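Local coordinates for protein endonuclease IV (Thermus thermophilus, PDB 3AAM) that cleaves phosphodiester bonds at apurinic or apyrimidinic sites of DNA in base excision repair and also has 3'-5' exonuclease activity, at residues Arg133-Val138 with Pro163-Leu168; Ala66-Ser71 with Glu103-His108; Arg116-Ala121 with Leu155-Ala160; Ser89-Leu94 with Arg126-Arg131; Val195-Val200 with Pro238-Arg243. All blocks are in the same frame, centred on the assembly; numbering follows the deposited sequence.

Contact 1 (Arg133-Val138 with Pro163-Leu168); sequences RPVLLV and PLQVCL
Two neighbouring parallel strands of the TIM barrel meet here, 135-138 and 165-168, successive strands of a beta-alpha-beta unit whose connection runs through helix 152-159. The tight part starts at Leu-136. Its carbonyl O takes the N-H of Gln-165 at 3.0 Å, Val-138 N then gives its hydrogen to Gln-165 O at 2.9 Å, and Cys-167 N closes the ladder on Val-138 O at 3.0 Å. Gln-165 thus spends both backbone groups on one partner strand, as parallel pairing requires. The first two donors lie in the carbonyl plane, whereas Cys-167 N comes from above it, 49° out. On the helix-facing side Leu-136 and Leu-164 lie side by side and point the same way. Their CD2 methyls are pressed to 3.3 Å, tighter than usual carbon contact, and both leucines also touch Leu-125 of helix 114-128. Val-138 and Val-166 cross obliquely on this side under Val-159 of helix 152-159, where branched, purely apolar side chains suit the buried layer. Facing the barrel interior, Leu-137 lies along Gln-165, with CD2 against the CB of Gln-165 at 3.3 Å. The other end is looser and partly exposed. Before Leu-136 direct pairing stops, and a water accepts from Leu-136 N and gives a weak bond to Pro-163 O. A glutamine suits this partly exposed end, since its methylenes can pack on Val-135 and Leu-137: extended beyond CG, the chain crosses Val-135 obliquely and sets NE2 3.8 Å from the CG1 of Val-135.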
# COMPACT_ATOMS: atom_id res chain seq x y z
N ARG A 133 2.63 12.70 11.11
CA ARG A 133 1.45 12.22 10.41
C ARG A 133 1.19 13.12 9.20
O ARG A 133 1.22 14.35 9.32
CB ARG A 133 0.25 12.26 11.36
CG ARG A 133 -1.00 11.58 10.86
CD ARG A 133 -2.19 11.94 11.74
NE ARG A 133 -3.41 11.24 11.37
CZ ARG A 133 -3.65 9.96 11.66
NH1 ARG A 133 -2.76 9.26 12.34
NH2 ARG A 133 -4.78 9.40 11.27
N PRO A 134 0.92 12.53 8.03
CA PRO A 134 0.86 11.09 7.76
C PRO A 134 2.24 10.46 7.63
O PRO A 134 3.25 11.15 7.54
CB PRO A 134 0.08 11.03 6.46
CG PRO A 134 0.56 12.24 5.74
CD PRO A 134 0.54 13.30 6.83
N VAL A 135 2.26 9.13 7.61
CA VAL A 135 3.50 8.38 7.47
C VAL A 135 3.62 7.85 6.05
O VAL A 135 2.68 7.26 5.52
CB VAL A 135 3.54 7.19 8.45
CG1 VAL A 135 4.82 6.38 8.24
CG2 VAL A 135 3.44 7.69 9.89
N LEU A 136 4.78 8.06 5.43
CA LEU A 136 5.02 7.58 4.07
C LEU A 136 5.59 6.17 4.14
O LEU A 136 6.55 5.91 4.87
CB LEU A 136 6.00 8.51 3.35
CG LEU A 136 6.42 8.13 1.92
CD1 LEU A 136 5.20 8.07 1.00
CD2 LEU A 136 7.41 9.17 1.41
N LEU A 137 4.98 5.26 3.38
CA LEU A 137 5.39 3.87 3.34
C LEU A 137 5.98 3.53 1.98
O LEU A 137 5.43 3.92 0.95
CB LEU A 137 4.19 2.96 3.58
CG LEU A 137 3.39 3.17 4.86
CD1 LEU A 137 2.24 2.18 4.93
CD2 LEU A 137 4.31 3.02 6.06
N VAL A 138 7.10 2.82 1.98
CA VAL A 138 7.72 2.41 0.72
C VAL A 138 7.49 0.91 0.59
O VAL A 138 7.67 0.16 1.55
CB VAL A 138 9.25 2.70 0.70
CG1 VAL A 138 9.47 4.21 0.69
CG2 VAL A 138 9.93 2.07 1.90
N PRO A 163 11.62 9.09 8.72
CA PRO A 163 10.36 8.71 9.35
C PRO A 163 9.59 7.75 8.44
O PRO A 163 8.43 7.44 8.69
CB PRO A 163 9.65 10.04 9.53
CG PRO A 163 10.05 10.77 8.28
CD PRO A 163 11.53 10.46 8.17
N LEU A 164 10.24 7.30 7.37
CA LEU A 164 9.61 6.38 6.43
C LEU A 164 9.43 5.01 7.06
O LEU A 164 10.22 4.59 7.90
CB LEU A 164 10.48 6.21 5.18
CG LEU A 164 10.81 7.43 4.32
CD1 LEU A 164 11.86 7.06 3.27
CD2 LEU A 164 9.54 7.93 3.65
N GLN A 165 8.37 4.32 6.65
CA GLN A 165 8.13 2.98 7.12
C GLN A 165 7.90 2.11 5.89
O GLN A 165 8.01 2.59 4.77
CB GLN A 165 6.95 2.93 8.09
CG GLN A 165 7.34 3.48 9.46
CD GLN A 165 6.27 3.29 10.51
OE1 GLN A 165 5.76 2.18 10.70
NE2 GLN A 165 5.94 4.37 11.22
N VAL A 166 7.57 0.84 6.10
CA VAL A 166 7.43 -0.08 4.98
C VAL A 166 6.07 -0.74 4.80
O VAL A 166 5.35 -1.00 5.76
CB VAL A 166 8.50 -1.20 5.10
CG1 VAL A 166 8.25 -2.31 4.08
CG2 VAL A 166 9.88 -0.60 4.90
N CYS A 167 5.73 -1.00 3.53
CA CYS A 167 4.52 -1.71 3.18
C CYS A 167 4.98 -2.99 2.49
O CYS A 167 5.66 -2.93 1.47
CB CYS A 167 3.64 -0.92 2.22
SG CYS A 167 2.26 -1.91 1.56
N LEU A 168 4.64 -4.13 3.06
CA LEU A 168 5.02 -5.40 2.46
C LEU A 168 3.98 -5.84 1.44
O LEU A 168 2.79 -5.91 1.75
CB LEU A 168 5.12 -6.49 3.53
CG LEU A 168 5.13 -7.92 2.99
CD1 LEU A 168 6.43 -8.18 2.24
CD2 LEU A 168 4.95 -8.90 4.14
O HOH W 1 7.08 9.10 6.79

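Contact 2 (Ala66-Ser71 with Glu103-His108); sequences AVIHAS and EYVVVH. With PO4 (phosphate ion), chain C.
Backbone hydrogen bonds carry the pairing of strands 66-69 and 104-107, parallel neighbours in the barrel wall. Ile-68 N gives to Tyr-104 O at 2.8 Å, Val-106 N to Ile-68 O at 2.8 Å, and Ala-70 N to Val-106 O at 2.9 Å, the last two nearly along the C=O axis. Waters extend the seam at both ends: one accepts from Ala-66 N and Glu-103 N, another accepts from His-108 N and donates to Ser-71 O. Apolar packing sorts by face. Val-106 holds CG1 in the crowded position between its backbone N and carbonyl carbon (chi1 60°), which brings this methyl to 3.7 Å from Val-67 CG1. On the reverse face the CB of Ile-68 meets Val-105 CG2, beta-branched residues well matched to strand geometry. The same Val-106 CG1 makes a CH-pi contact over one face of the His-69 ring, 4.0 Å from its centroid. Polar bonds fix that ring's rotation: ND1 donates to Ala-70 O at 2.6 Å, close to the ring plane, and NE2 donates to a phosphate oxygen, O2, at 2.9 Å. With both nitrogens acting as donors beside an anion, the imidazole is likely to be drawn towards its protonated state. The phosphate probably came from the crystallisation liquor, but it is consistent with an anion-binding spot near the metal site; the His-69 side chain is about 7 Å from the manganese. Strand 31-34 pairs with 66-69 and strand 135-139 with 104-107, while helix 82-100 covers Ile-68 and Val-105 through Ala-97.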
# COMPACT_ATOMS: atom_id res chain seq x y z
N ALA A 66 -7.20 4.07 7.00
CA ALA A 66 -7.20 4.38 5.58
C ALA A 66 -5.79 4.56 5.06
O ALA A 66 -4.88 4.95 5.80
CB ALA A 66 -8.01 5.64 5.33
N VAL A 67 -5.61 4.27 3.78
CA VAL A 67 -4.32 4.39 3.14
C VAL A 67 -4.50 5.07 1.79
O VAL A 67 -5.44 4.77 1.07
CB VAL A 67 -3.68 3.01 2.86
CG1 VAL A 67 -2.31 3.19 2.22
CG2 VAL A 67 -3.57 2.20 4.14
N ILE A 68 -3.61 6.00 1.47
CA ILE A 68 -3.66 6.66 0.17
C ILE A 68 -2.49 6.09 -0.63
O ILE A 68 -1.35 6.09 -0.17
CB ILE A 68 -3.53 8.20 0.29
CG1 ILE A 68 -4.90 8.78 0.65
CG2 ILE A 68 -3.01 8.79 -1.02
CD1 ILE A 68 -4.92 10.29 0.86
N HIS A 69 -2.79 5.58 -1.82
CA HIS A 69 -1.76 5.01 -2.69
C HIS A 69 -1.34 6.06 -3.71
O HIS A 69 -2.18 6.73 -4.31
CB HIS A 69 -2.31 3.78 -3.43
CG HIS A 69 -1.26 2.85 -3.93
ND1 HIS A 69 -0.23 3.25 -4.76
CD2 HIS A 69 -1.05 1.53 -3.69
CE1 HIS A 69 0.55 2.22 -5.02
NE2 HIS A 69 0.08 1.16 -4.38
N ALA A 70 -0.03 6.22 -3.89
CA ALA A 70 0.49 7.16 -4.88
C ALA A 70 0.31 6.52 -6.25
O ALA A 70 0.17 5.30 -6.35
CB ALA A 70 1.97 7.43 -4.62
N SER A 71 0.31 7.32 -7.30
CA SER A 71 0.14 6.76 -8.64
C SER A 71 1.36 5.97 -9.08
O SER A 71 2.47 6.18 -8.58
CB SER A 71 -0.10 7.87 -9.66
OG SER A 71 -0.03 7.35 -10.97
N GLU A 103 -3.83 8.32 7.83
CA GLU A 103 -2.53 8.10 8.46
C GLU A 103 -1.39 7.59 7.59
O GLU A 103 -0.23 7.80 7.94
CB GLU A 103 -2.69 7.17 9.66
CG GLU A 103 -1.44 7.07 10.53
CD GLU A 103 -1.65 6.23 11.77
OE1 GLU A 103 -2.55 6.56 12.58
OE2 GLU A 103 -0.92 5.23 11.95
N TYR A 104 -1.70 6.96 6.47
CA TYR A 104 -0.64 6.42 5.61
C TYR A 104 -0.75 6.72 4.12
O TYR A 104 -1.84 6.77 3.56
CB TYR A 104 -0.57 4.89 5.76
CG TYR A 104 -0.26 4.41 7.15
CD1 TYR A 104 0.99 4.65 7.73
CD2 TYR A 104 -1.21 3.72 7.90
CE1 TYR A 104 1.27 4.23 9.03
CE2 TYR A 104 -0.94 3.30 9.20
CZ TYR A 104 0.31 3.56 9.76
OH TYR A 104 0.58 3.16 11.05
N VAL A 105 0.41 6.90 3.50
CA VAL A 105 0.53 7.11 2.06
C VAL A 105 1.56 6.07 1.64
O VAL A 105 2.64 6.00 2.24
CB VAL A 105 1.05 8.53 1.70
CG1 VAL A 105 1.38 8.60 0.21
CG2 VAL A 105 -0.00 9.56 2.05
N VAL A 106 1.25 5.27 0.64
CA VAL A 106 2.17 4.23 0.18
C VAL A 106 2.57 4.46 -1.27
O VAL A 106 1.75 4.83 -2.11
CB VAL A 106 1.54 2.82 0.36
CG1 VAL A 106 0.25 2.72 -0.45
CG2 VAL A 106 2.52 1.75 -0.05
N VAL A 107 3.85 4.24 -1.56
CA VAL A 107 4.38 4.46 -2.90
C VAL A 107 5.39 3.38 -3.26
O VAL A 107 6.04 2.83 -2.39
CB VAL A 107 5.09 5.84 -2.97
CG1 VAL A 107 6.24 5.88 -1.98
CG2 VAL A 107 5.59 6.10 -4.39
N HIS A 108 5.50 3.06 -4.55
CA HIS A 108 6.50 2.09 -4.94
C HIS A 108 7.80 2.90 -5.06
O HIS A 108 7.76 4.09 -5.37
CB HIS A 108 6.12 1.35 -6.25
CG HIS A 108 5.91 2.24 -7.43
ND1 HIS A 108 5.54 1.75 -8.67
CD2 HIS A 108 6.02 3.58 -7.59
CE1 HIS A 108 5.43 2.74 -9.53
NE2 HIS A 108 5.72 3.87 -8.90
P PO4 C . 1.38 -1.49 -6.48
O1 PO4 C . 0.34 -0.96 -7.54
O2 PO4 C . 0.69 -1.58 -5.07
O3 PO4 C . 1.89 -2.89 -6.91
O4 PO4 C . 2.60 -0.49 -6.42
O HOH W 2 -5.75 6.35 8.78
O HOH W 3 3.22 4.09 -6.23

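Contact 3 (Arg116-Ala121 with Leu155-Ala160); sequences RVKEGA and LAWLVA
Helix segments 116-121 and 155-159 run in broadly the same direction, their axes inclined by 41° and 10.1 Å apart at closest approach. The backbones come nearest at Lys-118 and Leu-158, and segment 155-160 runs off the C-terminal end of its helix, where the carbonyls of Trp-157 and Ala-160 meet a lysine of the other helix. Lys-118 leads the side chains. Its CG is anti to the backbone N (chi1 -171°) and every later torsion is extended, so the chain reaches straight across. There NZ donates to Trp-157 O at 2.9 Å and to Ala-160 O at 2.9 Å, both within the carbonyl planes. Trp-157 O also accepts from Ala-160 N. A positive charge set at the carbonyl end of a helix would be expected to meet a favourable helix dipole. These are two of the outer helices of the TIM barrel, 114-128 and 152-159, lying side by side around the strands. The indole of Trp-157 covers the lysine from above: CD makes a CH-pi contact with the six-membered ring, and NZ a cation-pi contact 4.4 Å from the centroid of the five-membered ring. A long aliphatic chain ending in a charge suits both partners. An alanine here would lack both NZ bonds and the chain over the indole, and would probably leave the end of helix 152-159 less firmly tied to its neighbour. Beneath the chain the buried Leu-158 O has no hydrogen-bond partner, and Lys-118 CE packs 3.1 Å from it. Further inward, Leu-158 CD2 touches Lys-118 CB at 3.9 Å and crosses Val-117 obliquely, CG1 to CD2 4.2 Å.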
# COMPACT_ATOMS: atom_id res chain seq x y z
N ARG A 116 18.87 7.88 -5.05
CA ARG A 116 18.00 8.85 -5.69
C ARG A 116 16.58 8.71 -5.14
O ARG A 116 15.87 9.69 -4.95
CB ARG A 116 18.01 8.64 -7.21
CG ARG A 116 17.13 9.58 -8.02
CD ARG A 116 17.55 11.04 -7.87
NE ARG A 116 17.07 11.83 -9.00
CZ ARG A 116 17.20 13.15 -9.10
NH1 ARG A 116 17.79 13.85 -8.14
NH2 ARG A 116 16.73 13.77 -10.18
N VAL A 117 16.17 7.47 -4.89
CA VAL A 117 14.84 7.19 -4.35
C VAL A 117 14.71 7.79 -2.95
O VAL A 117 13.72 8.45 -2.64
CB VAL A 117 14.57 5.67 -4.30
CG1 VAL A 117 13.27 5.40 -3.56
CG2 VAL A 117 14.48 5.11 -5.71
N LYS A 118 15.72 7.57 -2.11
CA LYS A 118 15.69 8.10 -0.75
C LYS A 118 15.62 9.63 -0.83
O LYS A 118 14.84 10.26 -0.13
CB LYS A 118 16.93 7.66 0.03
CG LYS A 118 16.87 7.98 1.52
CD LYS A 118 17.95 7.23 2.28
CE LYS A 118 17.69 7.24 3.78
NZ LYS A 118 18.68 6.39 4.50
N GLU A 119 16.43 10.21 -1.71
CA GLU A 119 16.43 11.66 -1.89
C GLU A 119 15.02 12.13 -2.26
O GLU A 119 14.51 13.11 -1.71
CB GLU A 119 17.42 12.08 -2.98
CG GLU A 119 17.32 13.56 -3.34
CD GLU A 119 18.24 13.96 -4.48
OE1 GLU A 119 18.52 13.10 -5.34
OE2 GLU A 119 18.65 15.14 -4.51
N GLY A 120 14.39 11.42 -3.19
CA GLY A 120 13.04 11.78 -3.61
C GLY A 120 12.00 11.67 -2.51
O GLY A 120 11.18 12.57 -2.33
N ALA A 121 12.03 10.56 -1.77
CA ALA A 121 11.08 10.36 -0.68
C ALA A 121 11.20 11.47 0.35
O ALA A 121 10.19 12.04 0.79
CB ALA A 121 11.31 9.01 -0.02
N LEU A 155 15.38 -1.94 1.63
CA LEU A 155 14.31 -1.12 2.19
C LEU A 155 14.72 -0.62 3.57
O LEU A 155 14.44 0.52 3.93
CB LEU A 155 13.01 -1.92 2.33
CG LEU A 155 12.19 -2.16 1.06
CD1 LEU A 155 12.99 -3.02 0.09
CD2 LEU A 155 10.88 -2.84 1.42
N ALA A 156 15.39 -1.47 4.34
CA ALA A 156 15.83 -1.06 5.67
C ALA A 156 16.77 0.13 5.55
O ALA A 156 16.71 1.06 6.35
CB ALA A 156 16.53 -2.22 6.36
N TRP A 157 17.65 0.12 4.55
CA TRP A 157 18.56 1.23 4.36
C TRP A 157 17.79 2.47 3.91
O TRP A 157 18.06 3.58 4.38
CB TRP A 157 19.63 0.89 3.31
CG TRP A 157 20.41 2.11 2.91
CD1 TRP A 157 21.43 2.69 3.60
CD2 TRP A 157 20.14 2.96 1.79
NE1 TRP A 157 21.81 3.86 2.98
CE2 TRP A 157 21.03 4.05 1.87
CE3 TRP A 157 19.22 2.90 0.73
CZ2 TRP A 157 21.04 5.08 0.92
CZ3 TRP A 157 19.23 3.93 -0.21
CH2 TRP A 157 20.13 5.00 -0.10
N LEU A 158 16.83 2.28 3.01
CA LEU A 158 16.02 3.37 2.48
C LEU A 158 15.31 4.17 3.57
O LEU A 158 15.23 5.39 3.49
CB LEU A 158 14.97 2.85 1.50
CG LEU A 158 15.35 2.66 0.03
CD1 LEU A 158 14.14 2.13 -0.73
CD2 LEU A 158 15.79 3.99 -0.57
N VAL A 159 14.79 3.47 4.57
CA VAL A 159 14.06 4.13 5.65
C VAL A 159 14.92 4.51 6.85
O VAL A 159 14.45 5.22 7.75
CB VAL A 159 12.87 3.27 6.13
CG1 VAL A 159 11.99 2.89 4.94
CG2 VAL A 159 13.37 2.02 6.85
N ALA A 160 16.17 4.06 6.87
CA ALA A 160 17.06 4.37 7.98
C ALA A 160 17.27 5.88 8.11
O ALA A 160 17.49 6.57 7.12
CB ALA A 160 18.40 3.67 7.78

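Contact 4 (Ser89-Leu94 with Arg126-Arg131); sequences SLADDL and RLAGVR
A Schellman motif ends helix 114-128, and its last turn packs against the middle of helix 82-100, the helix before it in the outer layer of the barrel. Gly-129 has positive phi (57°), a backbone shape that glycine accepts readily, and its N bonds back to Arg-126 O at 3.0 Å. The turn delivers Val-130 to the same neighbour that Leu-127 and Ala-128 already touch. No hydrogen bond crosses the contact; methyl and methylene groups do the work. Small residues let the backbones draw together, the CA atoms of Ala-91 and Ala-128 standing 5.0 Å apart. Ala-91 CB meets the CB of the more exposed Leu-127 at 3.9 Å, while Ala-128 CB rests 3.7 Å from Ala-91 O and 3.8 Å from Leu-94 CB. One turn on from Ala-91, Leu-94 CB also takes Val-130 CG2 at 3.7 Å, so this methylene lies against the helix end and the residue beyond its glycine. The CG of Leu-94 is anti to its carbonyl carbon (chi1 -68°), and the branch beyond it packs on Val-105 of the strand beneath. Consecutive helices packed side by side outside a ring of parallel strands are the hallmark of the alpha/beta (TIM) barrel.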
# COMPACT_ATOMS: atom_id res chain seq x y z
N SER A 89 4.18 15.16 -7.14
CA SER A 89 2.94 14.39 -7.09
C SER A 89 2.80 13.68 -5.75
O SER A 89 1.71 13.64 -5.17
CB SER A 89 2.90 13.36 -8.23
OG SER A 89 1.71 12.59 -8.17
N LEU A 90 3.91 13.12 -5.25
CA LEU A 90 3.88 12.43 -3.97
C LEU A 90 3.63 13.42 -2.84
O LEU A 90 2.96 13.09 -1.86
CB LEU A 90 5.19 11.66 -3.73
CG LEU A 90 5.27 10.83 -2.44
CD1 LEU A 90 4.12 9.82 -2.38
CD2 LEU A 90 6.60 10.12 -2.38
N ALA A 91 4.15 14.63 -2.98
CA ALA A 91 3.94 15.66 -1.96
C ALA A 91 2.45 15.97 -1.90
O ALA A 91 1.89 16.19 -0.83
CB ALA A 91 4.73 16.91 -2.30
N ASP A 92 1.81 15.98 -3.07
CA ASP A 92 0.37 16.24 -3.13
C ASP A 92 -0.38 15.14 -2.39
O ASP A 92 -1.30 15.42 -1.63
CB ASP A 92 -0.09 16.30 -4.59
CG ASP A 92 -1.61 16.29 -4.72
OD1 ASP A 92 -2.27 17.26 -4.29
OD2 ASP A 92 -2.15 15.30 -5.27
N ASP A 93 0.02 13.89 -2.61
CA ASP A 93 -0.63 12.77 -1.93
C ASP A 93 -0.53 12.95 -0.42
O ASP A 93 -1.50 12.72 0.30
CB ASP A 93 0.02 11.43 -2.29
CG ASP A 93 -0.22 11.01 -3.73
OD1 ASP A 93 -1.31 11.29 -4.27
OD2 ASP A 93 0.69 10.39 -4.33
N LEU A 94 0.64 13.34 0.06
CA LEU A 94 0.86 13.53 1.49
C LEU A 94 0.04 14.69 2.06
O LEU A 94 -0.51 14.59 3.16
CB LEU A 94 2.34 13.75 1.76
CG LEU A 94 3.24 12.54 1.50
CD1 LEU A 94 4.70 12.97 1.42
CD2 LEU A 94 3.04 11.52 2.61
N ARG A 126 9.40 16.82 2.81
CA ARG A 126 9.74 18.20 3.13
C ARG A 126 8.79 19.17 2.42
O ARG A 126 8.30 20.12 3.03
CB ARG A 126 11.18 18.49 2.74
CG ARG A 126 11.71 19.79 3.32
CD ARG A 126 13.21 19.90 3.14
NE ARG A 126 13.74 21.08 3.82
CZ ARG A 126 13.69 21.28 5.13
NH1 ARG A 126 13.13 20.38 5.93
NH2 ARG A 126 14.20 22.39 5.65
N LEU A 127 8.54 18.94 1.14
CA LEU A 127 7.64 19.81 0.40
C LEU A 127 6.26 19.82 1.04
O LEU A 127 5.61 20.86 1.13
CB LEU A 127 7.51 19.34 -1.05
CG LEU A 127 8.68 19.63 -1.99
CD1 LEU A 127 8.37 19.11 -3.39
CD2 LEU A 127 8.93 21.13 -2.03
N ALA A 128 5.81 18.65 1.49
CA ALA A 128 4.49 18.55 2.11
C ALA A 128 4.46 19.06 3.54
O ALA A 128 3.40 19.20 4.13
CB ALA A 128 4.02 17.10 2.07
N GLY A 129 5.64 19.35 4.09
CA GLY A 129 5.71 19.84 5.46
C GLY A 129 5.05 18.85 6.40
O GLY A 129 4.42 19.23 7.38
N VAL A 130 5.21 17.57 6.09
CA VAL A 130 4.62 16.51 6.89
C VAL A 130 5.36 16.30 8.20
O VAL A 130 6.59 16.34 8.25
CB VAL A 130 4.60 15.17 6.12
CG1 VAL A 130 4.03 14.06 7.00
CG2 VAL A 130 3.78 15.31 4.85
N ARG A 131 4.60 16.09 9.27
CA ARG A 131 5.18 15.83 10.58
C ARG A 131 5.14 14.34 10.85
O ARG A 131 5.46 13.54 9.97
CB ARG A 131 4.42 16.60 11.67
CG ARG A 131 4.75 18.09 11.72
CD ARG A 131 6.23 18.31 11.40
NE ARG A 131 7.07 17.33 12.07
CZ ARG A 131 8.29 16.97 11.68
NH1 ARG A 131 8.83 17.53 10.61
NH2 ARG A 131 8.96 16.05 12.35

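Contact 5 (Val195-Val200 with Pro238-Arg243); sequences VGLERV and PRLKDR
NH1 of Arg-239 is held by one salt bridge, to Asp-189 of helix 184-194, and the neighbouring NE by a second, to Asp-237. With its rotation settled from outside, the guanidinium offers one face to Leu-197, whose CD1 lies over it and packs 3.8 Å from Arg-239 CD. Leu-197 CD2 reaches Leu-240 CD2 at 4.3 Å, so a single leucine spans both neighbours of the facing loop. Gly-196, at positive phi (100°), suits the end of helix 184-194 because at these backbone angles a CB would be jammed against the carbonyl O of Val-195. No hydrogen bond crosses this contact. Leu-197 O accepts one bond from within its own segment, given by Val-200 N, and the Arg-243 guanidinium only packs near it. A bend at chi2 (-54°) brings Arg-243 CD to 3.6 Å from Val-200 O and its NH2 to 3.8 Å from Glu-198 CA. An alanine here would lack the chain that packs on Val-200 O, Leu-197 O and Glu-198 CA, and would probably leave this side of the two loops less firmly packed. Both lead from a helix into a parallel strand, 202-208 and 244-247, and such alpha-to-beta loops are typical of the N-terminal rim of a TIM barrel.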
# COMPACT_ATOMS: atom_id res chain seq x y z
N VAL A 195 14.13 -5.30 8.31
CA VAL A 195 13.42 -4.05 8.53
C VAL A 195 12.85 -3.90 9.94
O VAL A 195 12.96 -2.83 10.55
CB VAL A 195 12.26 -3.92 7.51
CG1 VAL A 195 11.38 -2.72 7.85
CG2 VAL A 195 12.83 -3.77 6.11
N GLY A 196 12.27 -4.98 10.44
CA GLY A 196 11.66 -4.95 11.75
C GLY A 196 10.17 -4.80 11.51
O GLY A 196 9.73 -3.79 10.96
N LEU A 197 9.40 -5.80 11.90
CA LEU A 197 7.96 -5.76 11.67
C LEU A 197 7.23 -4.60 12.33
O LEU A 197 6.10 -4.27 11.94
CB LEU A 197 7.33 -7.09 12.09
CG LEU A 197 7.77 -8.27 11.22
CD1 LEU A 197 7.15 -9.56 11.72
CD2 LEU A 197 7.35 -8.02 9.77
N GLU A 198 7.85 -3.96 13.31
CA GLU A 198 7.19 -2.83 13.97
C GLU A 198 7.07 -1.66 13.00
O GLU A 198 6.29 -0.73 13.22
CB GLU A 198 7.95 -2.41 15.23
CG GLU A 198 9.38 -1.93 15.02
CD GLU A 198 10.32 -3.05 14.58
OE1 GLU A 198 10.27 -4.14 15.19
OE2 GLU A 198 11.11 -2.82 13.65
N ARG A 199 7.85 -1.71 11.92
CA ARG A 199 7.83 -0.65 10.91
C ARG A 199 7.12 -1.09 9.64
O ARG A 199 7.38 -0.56 8.56
CB ARG A 199 9.27 -0.22 10.58
CG ARG A 199 10.13 0.06 11.80
CD ARG A 199 9.54 1.15 12.69
NE ARG A 199 9.61 2.48 12.09
CZ ARG A 199 9.33 3.61 12.73
NH1 ARG A 199 8.94 3.57 14.00
NH2 ARG A 199 9.43 4.77 12.11
N VAL A 200 6.22 -2.06 9.76
CA VAL A 200 5.45 -2.55 8.61
C VAL A 200 3.98 -2.50 9.01
O VAL A 200 3.36 -3.52 9.33
CB VAL A 200 5.81 -4.00 8.25
CG1 VAL A 200 5.11 -4.39 6.95
CG2 VAL A 200 7.31 -4.14 8.10
N PRO A 238 0.72 -14.22 14.04
CA PRO A 238 0.51 -13.48 15.29
C PRO A 238 1.23 -12.13 15.39
O PRO A 238 0.77 -11.24 16.09
CB PRO A 238 0.99 -14.47 16.36
CG PRO A 238 0.64 -15.79 15.75
CD PRO A 238 1.11 -15.62 14.33
N ARG A 239 2.34 -12.00 14.69
CA ARG A 239 3.10 -10.75 14.73
C ARG A 239 2.43 -9.62 13.96
O ARG A 239 2.77 -8.46 14.15
CB ARG A 239 4.51 -10.98 14.17
CG ARG A 239 5.36 -11.91 15.01
CD ARG A 239 6.62 -12.34 14.28
NE ARG A 239 6.33 -13.24 13.16
CZ ARG A 239 7.26 -13.84 12.42
NH1 ARG A 239 8.55 -13.64 12.67
NH2 ARG A 239 6.90 -14.66 11.44
N LEU A 240 1.47 -9.97 13.11
CA LEU A 240 0.78 -8.97 12.29
C LEU A 240 -0.70 -8.83 12.65
O LEU A 240 -1.45 -8.18 11.92
CB LEU A 240 0.88 -9.35 10.82
CG LEU A 240 2.28 -9.60 10.26
CD1 LEU A 240 2.17 -10.04 8.81
CD2 LEU A 240 3.14 -8.35 10.39
N LYS A 241 -1.10 -9.41 13.77
CA LYS A 241 -2.51 -9.37 14.17
C LYS A 241 -3.13 -7.98 14.28
O LYS A 241 -4.34 -7.84 14.16
CB LYS A 241 -2.70 -10.13 15.48
CG LYS A 241 -2.00 -9.51 16.68
CD LYS A 241 -2.14 -10.41 17.88
CE LYS A 241 -1.39 -9.87 19.08
NZ LYS A 241 -1.51 -10.78 20.25
N ASP A 242 -2.31 -6.95 14.51
CA ASP A 242 -2.84 -5.59 14.65
C ASP A 242 -2.51 -4.71 13.45
O ASP A 242 -2.56 -3.48 13.55
CB ASP A 242 -2.29 -4.94 15.92
CG ASP A 242 -2.63 -5.72 17.18
OD1 ASP A 242 -3.84 -5.93 17.43
OD2 ASP A 242 -1.70 -6.11 17.91
N ARG A 243 -2.20 -5.32 12.31
CA ARG A 243 -1.85 -4.55 11.13
C ARG A 243 -3.02 -4.42 10.16
O ARG A 243 -4.09 -4.99 10.37
CB ARG A 243 -0.66 -5.18 10.40
CG ARG A 243 0.55 -5.45 11.28
CD ARG A 243 1.03 -4.22 12.04
NE ARG A 243 2.21 -4.55 12.84
CZ ARG A 243 2.59 -3.88 13.92
NH1 ARG A 243 1.89 -2.83 14.35
NH2 ARG A 243 3.67 -4.26 14.59

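Contacts 1 and 2 are adjacent seams of the barrel wall, their centres 8 Å apart, sharing a junction where Leu-137 N lies 2.7 Å from Val-105 O and Arg-133 NH1 forms a 2.7 Å salt bridge with Glu-103 OE1. Contacts 3 and 4 belong to the helical layer outside, both using helix 114-128 with centres 15 Å apart; Val-159 rests on contact 1, and Leu-94 on contact 2. Contact 5 joins the wall through Arg-199 O, 2.8 Å from Val-166 N. The manganese, held by His-172, Asp-217 and His-219, is about 7 Å from the His-69 side chain of contact 2 and about 10 Å from the Cys-167 side chain of contact 1.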